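Histone-lysine N-methyltransferase, H3 lysine-9 specific SUVH6 (Arabidopsis thaliana, PDB 6A5K) transfers methyl groups from S-adenosylmethionine to a lysine of the histone H3 tail and, through its SRA domain, probably recognises methylated DNA in plant gene silencing. Local coordinates at residues C21-Q26 and G311-Y316; H64-V69 and D98-G103; E240-L245 and S257-I262; F403-R408 and P476-F481. The protein carries 1 engineered substitution. All coordinates share one frame; numbering follows the deposited sequence.

Contact 1 (C21-Q26 and G311-Y316); sequences CRKILQ and GGEIPY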
loop_
_atom_site.group_PDB
_atom_site.type_symbol
_atom_site.label_atom_id
_atom_site.label_comp_id
_atom_site.label_asym_id
_atom_site.label_seq_id
_atom_site.Cartn_x
_atom_site.Cartn_y
_atom_site.Cartn_z
ATOM N N CYS A 21 -11.120 -9.784 -1.874
ATOM C CA CYS A 21 -11.825 -8.818 -2.724
ATOM C C CYS A 21 -11.386 -8.908 -4.189
ATOM O O CYS A 21 -12.216 -9.017 -5.106
ATOM C CB CYS A 21 -11.592 -7.381 -2.240
ATOM S SG CYS A 21 -12.462 -6.912 -0.731
ATOM N N ARG A 22 -10.077 -8.852 -4.409
ATOM C CA ARG A 22 -9.565 -8.775 -5.771
ATOM C C ARG A 22 -9.612 -10.128 -6.478
ATOM O O ARG A 22 -9.640 -10.183 -7.709
ATOM C CB ARG A 22 -8.149 -8.198 -5.765
ATOM C CG ARG A 22 -8.149 -6.713 -5.371
ATOM C CD ARG A 22 -6.897 -5.967 -5.821
ATOM N NE ARG A 22 -7.076 -4.518 -5.720
ATOM C CZ ARG A 22 -7.605 -3.760 -6.676
ATOM N NH1 ARG A 22 -8.014 -4.311 -7.813
ATOM N NH2 ARG A 22 -7.730 -2.450 -6.499
ATOM N N LYS A 23 -9.645 -11.217 -5.718
ATOM C CA LYS A 23 -9.844 -12.528 -6.339
ATOM C C LYS A 23 -11.301 -12.694 -6.795
ATOM O O LYS A 23 -11.578 -13.241 -7.871
ATOM C CB LYS A 23 -9.444 -13.652 -5.381
ATOM C CG LYS A 23 -9.721 -15.053 -5.922
ATOM C CD LYS A 23 -8.888 -15.372 -7.160
ATOM C CE LYS A 23 -7.397 -15.261 -6.881
ATOM N NZ LYS A 23 -6.584 -15.866 -7.976
ATOM N N ILE A 24 -12.236 -12.219 -5.977
ATOM C CA ILE A 24 -13.643 -12.238 -6.372
ATOM C C ILE A 24 -13.837 -11.375 -7.622
ATOM O O ILE A 24 -14.524 -11.771 -8.582
ATOM C CB ILE A 24 -14.563 -11.737 -5.242
ATOM C CG1 ILE A 24 -14.505 -12.684 -4.044
ATOM C CG2 ILE A 24 -16.004 -11.606 -5.732
ATOM C CD1 ILE A 24 -15.239 -12.157 -2.822
ATOM N N LEU A 25 -13.208 -10.204 -7.616
ATOM C CA LEU A 25 -13.296 -9.302 -8.759
ATOM C C LEU A 25 -12.670 -9.932 -10.000
ATOM O O LEU A 25 -13.192 -9.793 -11.102
ATOM C CB LEU A 25 -12.625 -7.963 -8.441
ATOM C CG LEU A 25 -12.697 -6.886 -9.527
ATOM C CD1 LEU A 25 -14.140 -6.461 -9.766
ATOM C CD2 LEU A 25 -11.853 -5.686 -9.139
ATOM N N GLN A 26 -11.553 -10.629 -9.817
ATOM C CA GLN A 26 -10.884 -11.304 -10.922
ATOM C C GLN A 26 -11.811 -12.345 -11.537
ATOM O O GLN A 26 -11.877 -12.493 -12.759
ATOM C CB GLN A 26 -9.581 -11.963 -10.451
ATOM C CG GLN A 26 -8.757 -12.604 -11.565
ATOM C CD GLN A 26 -7.621 -13.460 -11.023
ATOM O OE1 GLN A 26 -7.808 -14.222 -10.074
ATOM N NE2 GLN A 26 -6.436 -13.329 -11.616
ATOM N N GLY A 311 -1.103 -18.912 -17.127
ATOM C CA GLY A 311 -1.812 -20.045 -16.560
ATOM C C GLY A 311 -3.310 -19.992 -16.787
ATOM O O GLY A 311 -4.080 -20.624 -16.061
ATOM N N GLY A 312 -3.726 -19.229 -17.791
ATOM C CA GLY A 312 -5.125 -19.167 -18.174
ATOM C C GLY A 312 -5.906 -18.065 -17.482
ATOM O O GLY A 312 -7.133 -18.046 -17.535
ATOM N N GLU A 313 -5.203 -17.143 -16.832
ATOM C CA GLU A 313 -5.877 -16.037 -16.161
ATOM C C GLU A 313 -5.130 -14.715 -16.312
ATOM O O GLU A 313 -3.981 -14.683 -16.740
ATOM C CB GLU A 313 -6.076 -16.358 -14.676
ATOM C CG GLU A 313 -4.794 -16.593 -13.902
ATOM C CD GLU A 313 -5.054 -16.913 -12.437
ATOM O OE1 GLU A 313 -5.879 -17.813 -12.160
ATOM O OE2 GLU A 313 -4.445 -16.261 -11.566
ATOM N N ILE A 314 -5.812 -13.629 -15.965
ATOM C CA ILE A 314 -5.244 -12.286 -15.982
ATOM C C ILE A 314 -4.745 -11.938 -14.587
ATOM O O ILE A 314 -5.543 -11.869 -13.654
ATOM C CB ILE A 314 -6.296 -11.231 -16.408
ATOM C CG1 ILE A 314 -7.005 -11.659 -17.690
ATOM C CG2 ILE A 314 -5.651 -9.865 -16.580
ATOM C CD1 ILE A 314 -6.098 -11.702 -18.878
ATOM N N PRO A 315 -3.431 -11.721 -14.429
ATOM C CA PRO A 315 -2.896 -11.500 -13.078
ATOM C C PRO A 315 -3.131 -10.088 -12.526
ATOM O O PRO A 315 -2.708 -9.800 -11.407
ATOM C CB PRO A 315 -1.397 -11.770 -13.252
ATOM C CG PRO A 315 -1.131 -11.465 -14.684
ATOM C CD PRO A 315 -2.360 -11.900 -15.425
ATOM N N TYR A 316 -3.777 -9.226 -13.304
ATOM C CA TYR A 316 -4.151 -7.895 -12.838
ATOM C C TYR A 316 -5.666 -7.753 -12.874
ATOM O O TYR A 316 -6.326 -8.387 -13.689
ATOM C CB TYR A 316 -3.518 -6.798 -13.708
ATOM C CG TYR A 316 -2.003 -6.770 -13.732
ATOM C CD1 TYR A 316 -1.276 -6.235 -12.669
ATOM C CD2 TYR A 316 -1.298 -7.245 -14.837
ATOM C CE1 TYR A 316 0.114 -6.197 -12.698
ATOM C CE2 TYR A 316 0.092 -7.212 -14.871
ATOM C CZ TYR A 316 0.790 -6.690 -13.803
ATOM O OH TYR A 316 2.171 -6.659 -13.843
HETATM O O HOH W 1 -3.681 -14.140 -10.142
#

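Contact 2 (H64-V69 and D98-G103); sequences HILGEV and DYMKYG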
loop_
_atom_site.group_PDB
_atom_site.type_symbol
_atom_site.label_atom_id
_atom_site.label_comp_id
_atom_site.label_asym_id
_atom_site.label_seq_id
_atom_site.Cartn_x
_atom_site.Cartn_y
_atom_site.Cartn_z
ATOM N N HIS A 64 -16.483 -3.771 22.106
ATOM C CA HIS A 64 -16.174 -2.374 21.803
ATOM C C HIS A 64 -14.914 -1.969 22.552
ATOM O O HIS A 64 -14.684 -2.419 23.675
ATOM C CB HIS A 64 -17.333 -1.448 22.196
ATOM C CG HIS A 64 -18.389 -1.308 21.142
ATOM N ND1 HIS A 64 -19.392 -2.230 20.964
ATOM C CD2 HIS A 64 -18.599 -0.335 20.219
ATOM C CE1 HIS A 64 -20.177 -1.841 19.968
ATOM N NE2 HIS A 64 -19.714 -0.696 19.504
ATOM N N ILE A 65 -14.102 -1.119 21.934
ATOM C CA ILE A 65 -12.871 -0.633 22.552
ATOM C C ILE A 65 -12.879 0.886 22.745
ATOM O O ILE A 65 -13.177 1.631 21.811
ATOM C CB ILE A 65 -11.639 -1.012 21.702
ATOM C CG1 ILE A 65 -11.552 -2.533 21.542
ATOM C CG2 ILE A 65 -10.365 -0.462 22.332
ATOM C CD1 ILE A 65 -10.504 -2.986 20.555
ATOM N N LEU A 66 -12.541 1.343 23.949
ATOM C CA LEU A 66 -12.364 2.772 24.191
ATOM C C LEU A 66 -10.890 3.152 24.117
ATOM O O LEU A 66 -10.066 2.618 24.861
ATOM C CB LEU A 66 -12.944 3.168 25.550
ATOM C CG LEU A 66 -13.239 4.654 25.782
ATOM C CD1 LEU A 66 -14.216 5.194 24.746
ATOM C CD2 LEU A 66 -13.778 4.875 27.194
ATOM N N GLY A 67 -10.560 4.072 23.214
ATOM C CA GLY A 67 -9.197 4.551 23.080
ATOM C C GLY A 67 -8.415 3.847 21.984
ATOM O O GLY A 67 -8.969 3.512 20.933
ATOM N N GLU A 68 -7.124 3.628 22.228
ATOM C CA GLU A 68 -6.240 2.999 21.244
ATOM C C GLU A 68 -6.597 1.541 20.968
ATOM O O GLU A 68 -6.844 0.765 21.886
ATOM C CB GLU A 68 -4.775 3.068 21.695
ATOM C CG GLU A 68 -4.167 4.466 21.790
ATOM C CD GLU A 68 -4.413 5.137 23.130
ATOM O OE1 GLU A 68 -5.172 4.582 23.954
ATOM O OE2 GLU A 68 -3.826 6.217 23.367
ATOM N N VAL A 69 -6.600 1.178 19.690
ATOM C CA VAL A 69 -6.810 -0.199 19.269
ATOM C C VAL A 69 -5.459 -0.825 18.938
ATOM O O VAL A 69 -4.733 -0.304 18.095
ATOM C CB VAL A 69 -7.733 -0.277 18.041
ATOM C CG1 VAL A 69 -7.828 -1.706 17.522
ATOM C CG2 VAL A 69 -9.110 0.284 18.375
ATOM N N ASP A 98 -20.130 5.378 16.570
ATOM C CA ASP A 98 -20.115 4.135 17.320
ATOM C C ASP A 98 -19.878 4.459 18.790
ATOM O O ASP A 98 -19.097 5.377 19.128
ATOM C CB ASP A 98 -19.034 3.185 16.799
ATOM C CG ASP A 98 -19.257 1.741 17.237
ATOM O OD1 ASP A 98 -20.345 1.434 17.764
ATOM O OD2 ASP A 98 -18.351 0.905 17.028
ATOM N N TYR A 99 -20.532 3.680 19.647
ATOM C CA TYR A 99 -20.525 3.941 21.076
ATOM C C TYR A 99 -20.638 2.669 21.910
ATOM O O TYR A 99 -20.909 1.583 21.391
ATOM C CB TYR A 99 -21.656 4.902 21.441
ATOM C CG TYR A 99 -23.044 4.444 21.047
ATOM C CD1 TYR A 99 -23.576 4.776 19.805
ATOM C CD2 TYR A 99 -23.830 3.699 21.920
ATOM C CE1 TYR A 99 -24.844 4.368 19.440
ATOM C CE2 TYR A 99 -25.098 3.286 21.560
ATOM C CZ TYR A 99 -25.600 3.627 20.319
ATOM O OH TYR A 99 -26.863 3.223 19.952
HETATM N N MSE A 100 -20.420 2.812 23.211
HETATM C CA MSE A 100 -20.443 1.663 24.100
HETATM C C MSE A 100 -20.936 2.075 25.475
HETATM O O MSE A 100 -20.902 3.253 25.834
HETATM C CB MSE A 100 -19.052 1.023 24.196
HETATM C CG MSE A 100 -18.097 1.709 25.160
HETATM SE SE MSE A 100 -16.294 0.903 25.194
HETATM C CE MSE A 100 -15.740 1.619 26.922
ATOM N N LYS A 101 -21.405 1.090 26.231
ATOM C CA LYS A 101 -21.837 1.293 27.605
ATOM C C LYS A 101 -20.673 1.829 28.435
ATOM O O LYS A 101 -19.542 1.368 28.299
ATOM C CB LYS A 101 -22.370 -0.026 28.174
ATOM C CG LYS A 101 -23.120 0.078 29.475
ATOM C CD LYS A 101 -23.778 -1.254 29.828
ATOM C CE LYS A 101 -24.871 -1.065 30.875
ATOM N NZ LYS A 101 -25.816 -2.218 30.932
ATOM N N TYR A 102 -20.945 2.826 29.270
ATOM C CA TYR A 102 -19.918 3.391 30.139
ATOM C C TYR A 102 -20.547 3.806 31.454
ATOM O O TYR A 102 -21.218 4.833 31.522
ATOM C CB TYR A 102 -19.235 4.591 29.481
ATOM C CG TYR A 102 -18.064 5.134 30.269
ATOM C CD1 TYR A 102 -18.245 6.057 31.286
ATOM C CD2 TYR A 102 -16.773 4.725 29.984
ATOM C CE1 TYR A 102 -17.172 6.549 32.003
ATOM C CE2 TYR A 102 -15.697 5.217 30.688
ATOM C CZ TYR A 102 -15.898 6.122 31.697
ATOM O OH TYR A 102 -14.818 6.600 32.399
ATOM N N GLY A 103 -20.322 3.014 32.496
ATOM C CA GLY A 103 -21.023 3.214 33.752
ATOM C C GLY A 103 -22.508 3.036 33.504
ATOM O O GLY A 103 -22.926 2.023 32.944
#

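Contact 3 (E240-L245 and S257-I262); sequences EGLCKL and SAVNEI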
loop_
_atom_site.group_PDB
_atom_site.type_symbol
_atom_site.label_atom_id
_atom_site.label_comp_id
_atom_site.label_asym_id
_atom_site.label_seq_id
_atom_site.Cartn_x
_atom_site.Cartn_y
_atom_site.Cartn_z
ATOM N N GLU A 240 10.985 22.402 4.140
ATOM C CA GLU A 240 12.234 22.140 4.839
ATOM C C GLU A 240 12.959 20.923 4.286
ATOM O O GLU A 240 12.336 19.909 3.965
ATOM C CB GLU A 240 11.978 21.948 6.337
ATOM C CG GLU A 240 12.129 23.218 7.166
ATOM C CD GLU A 240 10.814 23.944 7.370
ATOM O OE1 GLU A 240 9.813 23.279 7.710
ATOM O OE2 GLU A 240 10.781 25.179 7.189
ATOM N N GLY A 241 14.277 21.038 4.166
ATOM C CA GLY A 241 15.121 19.897 3.862
ATOM C C GLY A 241 15.320 19.535 2.402
ATOM O O GLY A 241 16.088 18.623 2.095
ATOM N N LEU A 242 14.643 20.236 1.499
ATOM C CA LEU A 242 14.780 19.947 0.072
ATOM C C LEU A 242 16.228 20.136 -0.398
ATOM O O LEU A 242 16.797 21.224 -0.282
ATOM C CB LEU A 242 13.834 20.827 -0.744
ATOM C CG LEU A 242 13.748 20.530 -2.243
ATOM C CD1 LEU A 242 13.322 19.096 -2.477
ATOM C CD2 LEU A 242 12.793 21.498 -2.935
ATOM N N CYS A 243 16.811 19.060 -0.916
ATOM C CA CYS A 243 18.210 19.020 -1.344
ATOM C C CYS A 243 18.349 19.168 -2.846
ATOM O O CYS A 243 19.216 19.879 -3.337
ATOM C CB CYS A 243 18.862 17.692 -0.940
ATOM S SG CYS A 243 18.796 17.283 0.785
ATOM N N LYS A 244 17.497 18.451 -3.565
ATOM C CA LYS A 244 17.617 18.308 -5.008
ATOM C C LYS A 244 16.228 18.148 -5.605
ATOM O O LYS A 244 15.416 17.385 -5.086
ATOM C CB LYS A 244 18.495 17.098 -5.348
ATOM C CG LYS A 244 19.035 17.065 -6.771
ATOM C CD LYS A 244 20.336 16.268 -6.832
ATOM C CE LYS A 244 20.840 16.107 -8.262
ATOM N NZ LYS A 244 21.365 17.378 -8.829
ATOM N N LEU A 245 15.947 18.863 -6.687
ATOM C CA LEU A 245 14.628 18.785 -7.304
ATOM C C LEU A 245 14.433 17.452 -8.032
ATOM O O LEU A 245 13.335 16.887 -8.044
ATOM C CB LEU A 245 14.416 19.948 -8.276
ATOM C CG LEU A 245 14.155 21.346 -7.703
ATOM C CD1 LEU A 245 13.117 21.289 -6.595
ATOM C CD2 LEU A 245 15.436 22.037 -7.228
ATOM N N SER A 257 12.609 14.021 -6.194
ATOM C CA SER A 257 13.347 14.952 -5.351
ATOM C C SER A 257 14.022 14.251 -4.178
ATOM O O SER A 257 13.768 13.072 -3.903
ATOM C CB SER A 257 12.418 16.050 -4.832
ATOM O OG SER A 257 11.342 15.489 -4.100
ATOM N N ALA A 258 14.885 14.991 -3.491
ATOM C CA ALA A 258 15.566 14.487 -2.308
ATOM C C ALA A 258 15.379 15.448 -1.137
ATOM O O ALA A 258 15.612 16.659 -1.257
ATOM C CB ALA A 258 17.036 14.278 -2.590
ATOM N N VAL A 259 14.964 14.896 -0.004
ATOM C CA VAL A 259 14.704 15.686 1.190
ATOM C C VAL A 259 15.554 15.180 2.354
ATOM O O VAL A 259 15.628 13.980 2.610
ATOM C CB VAL A 259 13.206 15.643 1.575
ATOM C CG1 VAL A 259 12.961 16.350 2.905
ATOM C CG2 VAL A 259 12.355 16.253 0.472
ATOM N N ASN A 260 16.214 16.097 3.048
ATOM C CA ASN A 260 16.996 15.729 4.221
ATOM C C ASN A 260 16.722 16.711 5.355
ATOM O O ASN A 260 17.136 17.864 5.304
ATOM C CB ASN A 260 18.491 15.692 3.888
ATOM C CG ASN A 260 19.342 15.146 5.027
ATOM O OD1 ASN A 260 18.898 15.060 6.173
ATOM N ND2 ASN A 260 20.579 14.776 4.710
ATOM N N GLU A 261 16.009 16.248 6.371
ATOM C CA GLU A 261 15.703 17.082 7.525
ATOM C C GLU A 261 16.452 16.577 8.750
ATOM O O GLU A 261 16.170 16.982 9.876
ATOM C CB GLU A 261 14.196 17.104 7.782
ATOM C CG GLU A 261 13.373 17.399 6.539
ATOM C CD GLU A 261 11.884 17.425 6.815
ATOM O OE1 GLU A 261 11.156 16.587 6.241
ATOM O OE2 GLU A 261 11.442 18.287 7.605
ATOM N N ILE A 262 17.414 15.694 8.514
ATOM C CA ILE A 262 18.151 15.039 9.589
ATOM C C ILE A 262 19.543 15.638 9.763
ATOM O O ILE A 262 19.962 15.957 10.875
ATOM C CB ILE A 262 18.291 13.526 9.331
ATOM C CG1 ILE A 262 16.912 12.874 9.169
ATOM C CG2 ILE A 262 19.083 12.866 10.449
ATOM C CD1 ILE A 262 15.959 13.169 10.314
HETATM O O HOH W 2 9.896 18.199 4.026
#

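Contact 4 (F403-R408 and P476-F481); sequences FDIGNR and PHVMFF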
loop_
_atom_site.group_PDB
_atom_site.type_symbol
_atom_site.label_atom_id
_atom_site.label_comp_id
_atom_site.label_asym_id
_atom_site.label_seq_id
_atom_site.Cartn_x
_atom_site.Cartn_y
_atom_site.Cartn_z
ATOM N N PHE A 403 20.758 -6.639 -6.259
ATOM C CA PHE A 403 19.532 -7.419 -6.128
ATOM C C PHE A 403 19.769 -8.803 -6.712
ATOM O O PHE A 403 19.909 -8.957 -7.926
ATOM C CB PHE A 403 18.344 -6.750 -6.826
ATOM C CG PHE A 403 17.015 -7.379 -6.488
ATOM C CD1 PHE A 403 16.583 -8.523 -7.140
ATOM C CD2 PHE A 403 16.203 -6.830 -5.501
ATOM C CE1 PHE A 403 15.362 -9.108 -6.826
ATOM C CE2 PHE A 403 14.984 -7.405 -5.184
ATOM C CZ PHE A 403 14.563 -8.545 -5.853
ATOM N N ASP A 404 19.812 -9.802 -5.838
ATOM C CA ASP A 404 20.000 -11.188 -6.247
ATOM C C ASP A 404 18.673 -11.714 -6.800
ATOM O O ASP A 404 17.708 -11.861 -6.057
ATOM C CB ASP A 404 20.482 -12.020 -5.049
ATOM C CG ASP A 404 20.887 -13.436 -5.423
ATOM O OD1 ASP A 404 20.238 -14.063 -6.281
ATOM O OD2 ASP A 404 21.867 -13.930 -4.835
ATOM N N ILE A 405 18.624 -11.985 -8.102
ATOM C CA ILE A 405 17.376 -12.407 -8.745
ATOM C C ILE A 405 16.997 -13.839 -8.349
ATOM O O ILE A 405 17.859 -14.713 -8.257
ATOM C CB ILE A 405 17.481 -12.313 -10.290
ATOM C CG1 ILE A 405 17.748 -10.862 -10.723
ATOM C CG2 ILE A 405 16.233 -12.863 -10.964
ATOM C CD1 ILE A 405 17.933 -10.696 -12.223
ATOM N N GLY A 406 15.713 -14.067 -8.087
ATOM C CA GLY A 406 15.195 -15.414 -7.895
ATOM C C GLY A 406 14.796 -15.787 -6.479
ATOM O O GLY A 406 15.280 -15.195 -5.509
ATOM N N ASN A 407 13.919 -16.788 -6.369
ATOM C CA ASN A 407 13.477 -17.340 -5.075
ATOM C C ASN A 407 12.904 -16.339 -4.077
ATOM O O ASN A 407 13.228 -16.392 -2.889
ATOM C CB ASN A 407 14.628 -18.080 -4.373
ATOM C CG ASN A 407 15.206 -19.197 -5.208
ATOM O OD1 ASN A 407 16.330 -19.099 -5.698
ATOM N ND2 ASN A 407 14.423 -20.257 -5.405
ATOM N N ARG A 408 12.065 -15.424 -4.539
ATOM C CA ARG A 408 11.513 -14.428 -3.632
ATOM C C ARG A 408 10.003 -14.466 -3.542
ATOM O O ARG A 408 9.406 -13.743 -2.737
ATOM C CB ARG A 408 11.951 -13.035 -4.049
ATOM C CG ARG A 408 13.416 -12.807 -3.841
ATOM C CD ARG A 408 13.778 -11.498 -4.426
ATOM N NE ARG A 408 15.212 -11.295 -4.443
ATOM C CZ ARG A 408 15.870 -10.571 -3.552
ATOM N NH1 ARG A 408 15.222 -9.986 -2.550
ATOM N NH2 ARG A 408 17.175 -10.438 -3.673
ATOM N N PRO A 476 14.318 -11.960 -15.355
ATOM C CA PRO A 476 13.071 -11.198 -15.389
ATOM C C PRO A 476 13.278 -9.781 -14.874
ATOM O O PRO A 476 14.260 -9.510 -14.169
ATOM C CB PRO A 476 12.156 -11.994 -14.460
ATOM C CG PRO A 476 13.096 -12.606 -13.470
ATOM C CD PRO A 476 14.317 -12.968 -14.279
ATOM N N HIS A 477 12.373 -8.883 -15.245
ATOM C CA HIS A 477 12.317 -7.563 -14.637
ATOM C C HIS A 477 11.910 -7.711 -13.177
ATOM O O HIS A 477 11.007 -8.487 -12.859
ATOM C CB HIS A 477 11.326 -6.659 -15.372
ATOM C CG HIS A 477 11.716 -6.359 -16.782
ATOM N ND1 HIS A 477 12.546 -5.313 -17.120
ATOM C CD2 HIS A 477 11.390 -6.972 -17.947
ATOM C CE1 HIS A 477 12.721 -5.297 -18.431
ATOM N NE2 HIS A 477 12.031 -6.295 -18.954
ATOM N N VAL A 478 12.574 -6.974 -12.291
ATOM C CA VAL A 478 12.190 -6.985 -10.880
ATOM C C VAL A 478 11.312 -5.765 -10.608
ATOM O O VAL A 478 11.788 -4.631 -10.615
ATOM C CB VAL A 478 13.429 -7.010 -9.965
ATOM C CG1 VAL A 478 13.042 -6.819 -8.498
ATOM C CG2 VAL A 478 14.186 -8.333 -10.165
HETATM N N MSE A 479 10.019 -6.006 -10.402
HETATM C CA MSE A 479 9.042 -4.930 -10.260
HETATM C C MSE A 479 8.476 -4.914 -8.848
HETATM O O MSE A 479 7.994 -5.938 -8.373
HETATM C CB MSE A 479 7.902 -5.110 -11.266
HETATM C CG MSE A 479 8.378 -5.335 -12.710
HETATM SE SE MSE A 479 9.384 -3.800 -13.327
HETATM C CE MSE A 479 8.985 -3.881 -15.241
ATOM N N PHE A 480 8.503 -3.763 -8.183
ATOM C CA PHE A 480 7.939 -3.690 -6.836
ATOM C C PHE A 480 6.457 -3.322 -6.825
ATOM O O PHE A 480 6.018 -2.443 -7.574
ATOM C CB PHE A 480 8.726 -2.691 -5.992
ATOM C CG PHE A 480 10.158 -3.067 -5.822
ATOM C CD1 PHE A 480 10.514 -4.076 -4.944
ATOM C CD2 PHE A 480 11.151 -2.426 -6.545
ATOM C CE1 PHE A 480 11.836 -4.435 -4.781
ATOM C CE2 PHE A 480 12.472 -2.787 -6.393
ATOM C CZ PHE A 480 12.814 -3.789 -5.508
ATOM N N PHE A 481 5.702 -4.003 -5.963
ATOM C CA PHE A 481 4.271 -3.759 -5.780
ATOM C C PHE A 481 3.943 -3.503 -4.304
ATOM O O PHE A 481 4.555 -4.094 -3.416
ATOM C CB PHE A 481 3.443 -4.957 -6.261
ATOM C CG PHE A 481 3.363 -5.093 -7.755
ATOM C CD1 PHE A 481 4.361 -5.758 -8.460
ATOM C CD2 PHE A 481 2.280 -4.576 -8.450
ATOM C CE1 PHE A 481 4.288 -5.889 -9.836
ATOM C CE2 PHE A 481 2.202 -4.709 -9.834
ATOM C CZ PHE A 481 3.196 -5.365 -10.519
#

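Contact 1 (C21-Q26 and G311-Y316)
The N-terminal helix 5-29 meets the zinc-bearing Pre-SET motif where Q26 reaches the loop 311-316, just after the short helix 305-309, which ends in a Schellman motif. Q26 carries the contact: its NE2 donates to the backbone O of I314 at 2.7 Å, with an N-H...O angle of 158°. The acceptor lies in the plane of the Q26 amide, whereas NE2 stands above the plane of the I314 carbonyl. With CG anti to the backbone N (chi1 -176°) and an extended chain beyond it, the glutamine is long enough to span the gap between helix and loop. One turn earlier, K23, its chain bent at chi2 and chi3, gives a hydrogen bond from NZ to Q26 OE1 at 2.9 Å, so both ends of the amide are engaged and its orientation is fixed. E313 crosses Q26 at about a right angle. A water bridges the two, accepting from Q26 NE2 at 3.2 Å and donating to E313 OE2 at 2.7 Å. K23 NZ stays 4.2 Å from E313 OE2, too far for a salt bridge. An alanine in place of Q26 would probably leave the I314 carbonyl and K23 NZ each without this partner and open a gap between helix and loop. Nearby, R22 adds a salt bridge to D319. The chemistry is therefore polar and directional: an amide used as donor and acceptor at once, with the lysine likely to polarise it and to moderate the negative charge of E313.

Contact 2 (H64-V69 and D98-G103)
Within the SRA domain, the loop 64-69 lies against strand 97-102, and a histidine-carboxylate hydrogen bond joins the two. H64 and D98 reach toward each other tip to tip. NE2 of H64 donates to OD1 of D98 at 2.8 Å with an N-H...O angle of 152°. D98 OD1 lies close to the imidazole plane and is met on its syn side, though the donor stands out of the carboxylate plane, and ring and carboxylate planes are turned 62° apart. OD1 also accepts a weak bond from the backbone N of Y99, and OD2 is bonded to the backbone N of K91, so several donors hold the carboxylate. The carbonyl O of Y99 sits over one face of the imidazole, offset toward its rim and 3.2 Å from H64 CD2. With this oxygen and the carboxylate close by, a protonated imidazole would probably be stabilised. An alanine at D98 would probably leave H64 NE2 without its acceptor and the imidazole freer to turn. Apolar contact continues along the strand through M100, a selenomethionine. Its CG lies between the backbone N and the carbonyl carbon (chi1 81°), and the chain then extends past H64, whose CB is 3.6 Å from M100 CB. The flexible selenoether ends at L66, where M100 CE lies a tight 3.5 Å from L66 CB. L66 CD2 then touches the Y102 ring obliquely, 4.0 Å from Y102 CE2. The arrangement is that of a loop clasped to a beta-hairpin strand of the SRA sheet, polar at one end and apolar at the other.

Contact 3 (E240-L245 and S257-I262)
Antiparallel strand pairing, interrupted by a classic beta bulge, joins G241-K244 to A258-N260 at the border of a six-stranded mixed sheet. Strand 242-244 is outermost, and strand 257-259 also pairs with strand 355-359. L242 and V259 form a non-hydrogen-bonded pair, whereas C243 and K244 both face A258. The A258 carbonyl receives C243 N at 2.7 Å and, weakly, K244 N at 3.5 Å; A258 N returns a bond to K244 O at 2.9 Å. N260 N donates to G241 O at 2.7 Å. Glycine suits position 241 because phi is positive and a CB would clash with E261 CG and N260 O. The C243 SG, anti to the carbonyl carbon (chi1 -56°), comes 3.5 Å from N260 CB, and the small A258 lets C243 CB approach its methyl. L242 CD1 comes 4.2 Å from V259 CG2 on the face opposite the K244 and A258 side chains. N260 closes an Asx turn, its OD1 accepting from I262 N at 2.8 Å, while ND2 bonds to D263 and E265. The arrangement is a classic bulge in an antiparallel pair, at the outermost strand of a sheet that also holds strand 365-369 of the SET domain.

Contact 4 (F403-R408 and P476-F481)
CH-pi and apolar contacts dominate between strands 403-406 and 477-481, which belong to different sheets and whose directions lie 104° apart. V478 points CG1 over one face of the F403 ring, 3.8 Å from its centroid and displaced toward the rim, with CZ the nearest ring atom at 3.5 Å. Its second methyl, CG2, reaches F403 CE1 at 3.6 Å, so the branched valine fits the flat ring with both arms. The first side-chain bond of F403 points toward the other strand, and CG is anti to the backbone N (chi1 -169°). F403 CE2 also meets CZ of F480 obliquely at 4.2 Å. Farther along strand 403-406, I405 and P476 slide past each other, I405 CG2 touching P476 CD at 3.8 Å; these compact hydrocarbons suit a buried seam.

The face of F403 opposite V478 is covered by the R408 guanidinium, its CZ near the rim. The hydrogen bonds are local: R408 NH2 and NE both donate to the backbone O of D404, at 2.8 and 3.0 Å. The arrangement is a hydrophobic interface between two beta-sheets, as in the SET fold, whose strands cross at a steep angle, with the F403 side chain about 8 Å from the bound S-adenosylmethionine.

From the N terminus, the helix 5-29 opens contact 1, which closes 285 residues later in the Pre-SET loop. Contacts 2 and 3 are nested inside that long loop, one after the other: contact 2 closes a short excursion within the SRA domain, and contact 3 closes a still shorter one that leads into the Pre-SET and SET sheet. Contact 4 follows in series and joins two sheets of the SET domain. None cross. Contacts 1 and 4 touch through Y316 and F481, joining the Pre-SET loop to the SET core, whereas contacts 2 and 3 stand apart, their centres about 42 Å from each other.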